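Spectinomycin phosphotransferase (Legionella pneumophila serogroup 1, PDB 3I0O) probably transfers a phosphate group from a nucleotide to its substrate with the help of a magnesium ion, as a member of the aminoglycoside phosphotransferase family. Local coordinates at residues Gln117-Gly122 with Phe263-Gly268. Residues are numbered along the deposited sequence; the frame is centred on the assembly and turned at random.
Sequences QWKQLG and FYEGYG
F263 sets its ring obliquely against the backbone of G122, with CE1 3.3 Å from G122 CA; CG is anti to the backbone N (chi1 170°), and from there the ring reaches G122 CA and N. Its CB meets W118 CE3, and the two aromatic side chains cross at about a right angle. Glycine suits both close points: a CB on G122 would collide with F263 O, and one on G266 with K119 O. With no CB at either place, the short segments' axes come within 6.2 Å, crossing at 41°. CA-H groups point at carbonyl oxygens in both directions: G266 CA lies 3.4 Å from K119 O, and G122 CA reaches F263 O. G122 O rests at the edge of the Y267 ring, 3.3 Å from CD1, while Y267 OH is hydrogen-bonded to H129, further along helix 115-130. At the exposed margin K119 CE lies 3.2 Å from E265 OE2, but NZ stays 4.6 Å from that oxygen. The contact joins the end of helix 257-267 to helix 115-130 in the helical part of this kinase-like fold, L121 being about 14 Å from bound ADP. With no conventional hydrogen bond across them, the segments meet through close glycine packing, CA-H...O contacts and the F263 and W118 side chains, with at most long-range attraction between K119 and E265.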
ATOM      1  N   GLN A 117      19.386  -8.052   2.683  1.00 51.72           N
ATOM      2  CA  GLN A 117      18.252  -7.165   2.945  1.00 48.71           C
ATOM      3  C   GLN A 117      16.961  -7.979   2.967  1.00 48.61           C
ATOM      4  O   GLN A 117      16.073  -7.720   3.776  1.00 48.07           O
ATOM      5  CB  GLN A 117      18.176  -6.056   1.889  1.00 47.72           C
ATOM      6  CG  GLN A 117      19.321  -5.052   1.976  1.00 45.90           C
ATOM      7  CD  GLN A 117      19.285  -3.988   0.881  1.00 46.83           C
ATOM      8  OE1 GLN A 117      19.156  -4.293  -0.311  1.00 46.60           O
ATOM      9  NE2 GLN A 117      19.420  -2.733   1.282  1.00 46.95           N
ATOM     10  N   TRP A 118      16.868  -8.981   2.097  1.00 47.50           N
ATOM     11  CA  TRP A 118      15.678  -9.821   2.069  1.00 47.45           C
ATOM     12  C   TRP A 118      15.502 -10.519   3.418  1.00 48.41           C
ATOM     13  O   TRP A 118      14.381 -10.676   3.909  1.00 48.63           O
ATOM     14  CB  TRP A 118      15.761 -10.864   0.933  1.00 44.26           C
ATOM     15  CG  TRP A 118      15.116 -10.396  -0.341  1.00 41.43           C
ATOM     16  CD1 TRP A 118      15.744 -10.043  -1.505  1.00 40.91           C
ATOM     17  CD2 TRP A 118      13.711 -10.150  -0.555  1.00 41.98           C
ATOM     18  NE1 TRP A 118      14.821  -9.588  -2.424  1.00 40.54           N
ATOM     19  CE2 TRP A 118      13.569  -9.643  -1.867  1.00 40.79           C
ATOM     20  CE3 TRP A 118      12.562 -10.307   0.238  1.00 41.71           C
ATOM     21  CZ2 TRP A 118      12.321  -9.293  -2.403  1.00 38.20           C
ATOM     22  CZ3 TRP A 118      11.318  -9.956  -0.301  1.00 41.23           C
ATOM     23  CH2 TRP A 118      11.213  -9.456  -1.609  1.00 37.10           C
ATOM     24  N   LYS A 119      16.615 -10.931   4.015  1.00 49.85           N
ATOM     25  CA  LYS A 119      16.581 -11.605   5.307  1.00 50.09           C
ATOM     26  C   LYS A 119      16.120 -10.612   6.362  1.00 48.91           C
ATOM     27  O   LYS A 119      15.353 -10.947   7.265  1.00 49.92           O
ATOM     28  CB  LYS A 119      17.975 -12.127   5.663  1.00 51.90           C
ATOM     29  CG  LYS A 119      18.029 -13.003   6.913  1.00 57.41           C
ATOM     30  CD  LYS A 119      19.432 -13.594   7.090  1.00 62.01           C
ATOM     31  CE  LYS A 119      19.478 -14.724   8.122  1.00 62.60           C
ATOM     32  NZ  LYS A 119      19.088 -14.283   9.485  1.00 63.51           N
ATOM     33  N   GLN A 120      16.592  -9.381   6.232  1.00 48.03           N
ATOM     34  CA  GLN A 120      16.249  -8.326   7.171  1.00 47.32           C
ATOM     35  C   GLN A 120      14.762  -7.975   7.081  1.00 46.89           C
ATOM     36  O   GLN A 120      14.134  -7.666   8.091  1.00 46.78           O
ATOM     37  CB  GLN A 120      17.094  -7.090   6.881  1.00 47.88           C
ATOM     38  CG  GLN A 120      17.070  -6.060   7.974  1.00 50.65           C
ATOM     39  CD  GLN A 120      17.533  -4.711   7.484  1.00 53.74           C
ATOM     40  OE1 GLN A 120      18.327  -4.619   6.544  1.00 53.77           O
ATOM     41  NE2 GLN A 120      17.049  -3.651   8.122  1.00 54.86           N
ATOM     42  N   LEU A 121      14.201  -8.015   5.875  1.00 45.22           N
ATOM     43  CA  LEU A 121      12.786  -7.702   5.707  1.00 44.32           C
ATOM     44  C   LEU A 121      11.935  -8.798   6.342  1.00 43.66           C
ATOM     45  O   LEU A 121      10.910  -8.525   6.958  1.00 42.59           O
ATOM     46  CB  LEU A 121      12.424  -7.552   4.226  1.00 42.33           C
ATOM     47  CG  LEU A 121      10.959  -7.167   3.984  1.00 42.62           C
ATOM     48  CD1 LEU A 121      10.695  -5.817   4.604  1.00 43.24           C
ATOM     49  CD2 LEU A 121      10.652  -7.125   2.498  1.00 42.45           C
ATOM     50  N   GLY A 122      12.364 -10.044   6.192  1.00 44.94           N
ATOM     51  CA  GLY A 122      11.614 -11.137   6.786  1.00 45.98           C
ATOM     52  C   GLY A 122      11.671 -11.045   8.299  1.00 47.07           C
ATOM     53  O   GLY A 122      10.687 -11.304   8.997  1.00 46.47           O
ATOM     54  N   PHE A 263      13.886 -14.421   2.300  1.00 50.14           N
ATOM     55  CA  PHE A 263      12.909 -13.780   3.170  1.00 49.87           C
ATOM     56  C   PHE A 263      12.555 -14.620   4.397  1.00 50.68           C
ATOM     57  O   PHE A 263      12.611 -14.135   5.528  1.00 49.47           O
ATOM     58  CB  PHE A 263      11.624 -13.472   2.386  1.00 47.68           C
ATOM     59  CG  PHE A 263      10.483 -13.029   3.252  1.00 44.83           C
ATOM     60  CD1 PHE A 263      10.349 -11.699   3.619  1.00 43.88           C
ATOM     61  CD2 PHE A 263       9.575 -13.958   3.753  1.00 44.86           C
ATOM     62  CE1 PHE A 263       9.330 -11.301   4.474  1.00 45.39           C
ATOM     63  CE2 PHE A 263       8.550 -13.571   4.611  1.00 44.73           C
ATOM     64  CZ  PHE A 263       8.428 -12.241   4.973  1.00 45.76           C
ATOM     65  N   TYR A 264      12.169 -15.872   4.170  1.00 51.42           N
ATOM     66  CA  TYR A 264      11.789 -16.738   5.271  1.00 52.95           C
ATOM     67  C   TYR A 264      12.943 -17.044   6.211  1.00 54.65           C
ATOM     68  O   TYR A 264      12.739 -17.389   7.380  1.00 53.54           O
ATOM     69  CB  TYR A 264      11.154 -18.020   4.740  1.00 52.51           C
ATOM     70  CG  TYR A 264       9.688 -17.830   4.462  1.00 54.03           C
ATOM     71  CD1 TYR A 264       9.222 -17.594   3.171  1.00 54.17           C
ATOM     72  CD2 TYR A 264       8.773 -17.798   5.511  1.00 54.00           C
ATOM     73  CE1 TYR A 264       7.879 -17.322   2.934  1.00 55.09           C
ATOM     74  CE2 TYR A 264       7.433 -17.526   5.288  1.00 55.00           C
ATOM     75  CZ  TYR A 264       6.990 -17.288   4.002  1.00 55.68           C
ATOM     76  OH  TYR A 264       5.663 -16.992   3.798  1.00 55.67           O
ATOM     77  N   GLU A 265      14.156 -16.896   5.698  1.00 56.07           N
ATOM     78  CA  GLU A 265      15.350 -17.125   6.492  1.00 58.55           C
ATOM     79  C   GLU A 265      15.311 -16.182   7.693  1.00 58.30           C
ATOM     80  O   GLU A 265      15.729 -16.540   8.791  1.00 59.02           O
ATOM     81  CB  GLU A 265      16.582 -16.838   5.640  1.00 61.14           C
ATOM     82  CG  GLU A 265      17.885 -17.343   6.208  1.00 65.86           C
ATOM     83  CD  GLU A 265      19.030 -17.154   5.228  1.00 70.27           C
ATOM     84  OE1 GLU A 265      18.856 -17.544   4.048  1.00 69.58           O
ATOM     85  OE2 GLU A 265      20.094 -16.624   5.637  1.00 70.00           O
ATOM     86  N   GLY A 266      14.801 -14.972   7.472  1.00 58.08           N
ATOM     87  CA  GLY A 266      14.708 -13.989   8.534  1.00 56.21           C
ATOM     88  C   GLY A 266      13.353 -13.992   9.219  1.00 56.06           C
ATOM     89  O   GLY A 266      13.251 -13.693  10.409  1.00 56.16           O
ATOM     90  N   TYR A 267      12.304 -14.325   8.476  1.00 55.80           N
ATOM     91  CA  TYR A 267      10.957 -14.356   9.044  1.00 55.93           C
ATOM     92  C   TYR A 267      10.807 -15.552   9.971  1.00 57.58           C
ATOM     93  O   TYR A 267      10.100 -15.489  10.980  1.00 56.52           O
ATOM     94  CB  TYR A 267       9.907 -14.462   7.936  1.00 53.00           C
ATOM     95  CG  TYR A 267       8.483 -14.353   8.437  1.00 50.82           C
ATOM     96  CD1 TYR A 267       7.904 -13.111   8.685  1.00 49.06           C
ATOM     97  CD2 TYR A 267       7.714 -15.495   8.663  1.00 50.31           C
ATOM     98  CE1 TYR A 267       6.593 -13.004   9.136  1.00 49.72           C
ATOM     99  CE2 TYR A 267       6.404 -15.400   9.119  1.00 49.86           C
ATOM    100  CZ  TYR A 267       5.850 -14.151   9.350  1.00 50.69           C
ATOM    101  OH  TYR A 267       4.551 -14.050   9.780  1.00 49.36           O
ATOM    102  N   GLY A 268      11.475 -16.643   9.613  1.00 60.41           N
ATOM    103  CA  GLY A 268      11.399 -17.854  10.408  1.00 64.45           C
ATOM    104  C   GLY A 268      10.452 -18.833   9.744  1.00 66.74           C
ATOM    105  O   GLY A 268       9.236 -18.730   9.904  1.00 68.29           O
TER